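PDB 5E57: transcription regulator AmtR from Mycobacterium smegmatis, which probably binds regulatory DNA as a TetR-family transcription factor, and is linked to nitrogen regulation and urea metabolism. Local coordinates for residues I13-A18 / I55-L59. Numbering follows the deposited sequence.
Sequences ILDAAA and ILDAL
In the N-terminal DNA-binding domain of the TetR family, the first helix (9-23) packs against helix 52-61, which follows the predicted helix-turn-helix (30-49). Segments 13-18 and 55-59 are both alpha-helical, as the i to i+4 backbone hydrogen bonds from Ala17 N to Ile13 O (2.9 Å) and from Leu59 N to Ile55 O (3.0 Å) attest. Their axes cross almost perpendicularly, at -93°, with a closest approach of 10.2 Å; the nearest CA atoms, those of Leu14 and Ile55, are 6.7 Å apart. The interface is apolar and buries 283 Å² in total, most of it on Leu14, Leu59 and Ile55, all in the mt rotamer. The CA-to-CB bond of Leu14 runs sideways, yet the side chain extends to segment 55-59: its CD2 lies 3.8 Å from Ala58 CB, 3.8 Å from Leu59 CD2 and 4.2 Å from Ile55 CG2. Leu59, whose CA-to-CB bond points toward segment 13-18, places CD2 3.7 Å from Leu14 O and 4.0 Å from Ala18 CB, while its CD1 sits 4.3 Å from Ala17 CB. Ile55 also touches Ile34 of helix 31-38 and Phe49, and Ala17 touches Ile34 too, so the crossing is continuous with the packing of the helix-turn-helix. Ala17, with its CA-to-CB bond directed toward segment 55-59, makes the tightest apolar contact, its CB 3.5 Å from Ile55 CG2.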
loop_
_atom_site.group_PDB
_atom_site.type_symbol
_atom_site.label_atom_id
_atom_site.label_comp_id
_atom_site.label_asym_id
_atom_site.label_seq_id
_atom_site.Cartn_x
_atom_site.Cartn_y
_atom_site.Cartn_z
ATOM N N ILE A 13 12.148 14.413 -20.048
ATOM C CA ILE A 13 11.681 15.259 -18.989
ATOM C C ILE A 13 10.902 14.400 -18.027
ATOM O O ILE A 13 11.150 14.495 -16.811
ATOM C CB ILE A 13 10.806 16.411 -19.500
ATOM C CG1 ILE A 13 11.669 17.381 -20.291
ATOM C CG2 ILE A 13 10.160 17.133 -18.330
ATOM C CD1 ILE A 13 10.841 18.249 -21.230
ATOM N N LEU A 14 10.016 13.565 -18.554
ATOM C CA LEU A 14 9.182 12.700 -17.695
ATOM C C LEU A 14 10.078 11.749 -16.889
ATOM O O LEU A 14 9.881 11.562 -15.680
ATOM C CB LEU A 14 8.152 11.920 -18.520
ATOM C CG LEU A 14 6.920 12.710 -19.049
ATOM C CD1 LEU A 14 6.219 11.836 -20.075
ATOM C CD2 LEU A 14 5.976 13.075 -17.903
ATOM N N ASP A 15 11.084 11.160 -17.550
ATOM C CA ASP A 15 11.966 10.233 -16.874
ATOM C C ASP A 15 12.762 10.917 -15.763
ATOM O O ASP A 15 12.959 10.328 -14.681
ATOM C CB ASP A 15 12.917 9.495 -17.850
ATOM C CG ASP A 15 13.878 8.519 -17.100
ATOM O OD1 ASP A 15 13.447 7.555 -16.383
ATOM O OD2 ASP A 15 15.089 8.719 -17.228
ATOM N N ALA A 16 13.278 12.129 -16.051
ATOM C CA ALA A 16 14.039 12.867 -15.103
ATOM C C ALA A 16 13.170 13.283 -13.891
ATOM O O ALA A 16 13.613 13.178 -12.751
ATOM C CB ALA A 16 14.677 14.084 -15.779
ATOM N N ALA A 17 11.944 13.733 -14.147
ATOM C CA ALA A 17 11.015 14.122 -13.079
ATOM C C ALA A 17 10.586 12.900 -12.243
ATOM O O ALA A 17 10.393 13.021 -11.005
ATOM C CB ALA A 17 9.780 14.793 -13.673
ATOM N N ALA A 18 10.383 11.753 -12.899
ATOM C CA ALA A 18 9.918 10.548 -12.113
ATOM C C ALA A 18 11.006 10.187 -11.105
ATOM O O ALA A 18 10.771 9.814 -9.975
ATOM C CB ALA A 18 9.612 9.373 -13.042
ATOM N N ILE A 55 3.424 17.897 -15.281
ATOM C CA ILE A 55 4.388 16.756 -15.405
ATOM C C ILE A 55 3.874 15.560 -14.572
ATOM O O ILE A 55 3.814 14.418 -15.036
ATOM C CB ILE A 55 5.807 17.164 -14.914
ATOM C CG1 ILE A 55 6.365 18.302 -15.815
ATOM C CG2 ILE A 55 6.729 15.974 -14.897
ATOM C CD1 ILE A 55 7.629 18.965 -15.285
ATOM N N LEU A 56 3.480 15.868 -13.347
ATOM C CA LEU A 56 2.920 14.895 -12.423
ATOM C C LEU A 56 1.659 14.279 -12.973
ATOM O O LEU A 56 1.457 13.068 -12.842
ATOM C CB LEU A 56 2.637 15.550 -11.042
ATOM C CG LEU A 56 2.064 14.678 -9.906
ATOM C CD1 LEU A 56 3.030 13.554 -9.556
ATOM C CD2 LEU A 56 1.777 15.477 -8.648
ATOM N N ASP A 57 0.825 15.091 -13.625
ATOM C CA ASP A 57 -0.373 14.538 -14.262
ATOM C C ASP A 57 -0.038 13.497 -15.299
ATOM O O ASP A 57 -0.624 12.414 -15.286
ATOM C CB ASP A 57 -1.240 15.616 -14.884
ATOM C CG ASP A 57 -2.732 15.443 -14.503
ATOM O OD1 ASP A 57 -3.069 14.575 -13.628
ATOM O OD2 ASP A 57 -3.546 16.189 -15.100
ATOM N N ALA A 58 0.922 13.785 -16.181
ATOM C CA ALA A 58 1.257 12.807 -17.185
ATOM C C ALA A 58 1.865 11.523 -16.537
ATOM O O ALA A 58 1.540 10.431 -16.910
ATOM C CB ALA A 58 2.170 13.421 -18.191
ATOM N N LEU A 59 2.729 11.665 -15.549
ATOM C CA LEU A 59 3.269 10.500 -14.862
ATOM C C LEU A 59 2.208 9.637 -14.227
ATOM O O LEU A 59 2.222 8.436 -14.427
ATOM C CB LEU A 59 4.305 10.903 -13.809
ATOM C CG LEU A 59 5.562 11.557 -14.349
ATOM C CD1 LEU A 59 6.350 12.205 -13.246
ATOM C CD2 LEU A 59 6.406 10.537 -15.114
#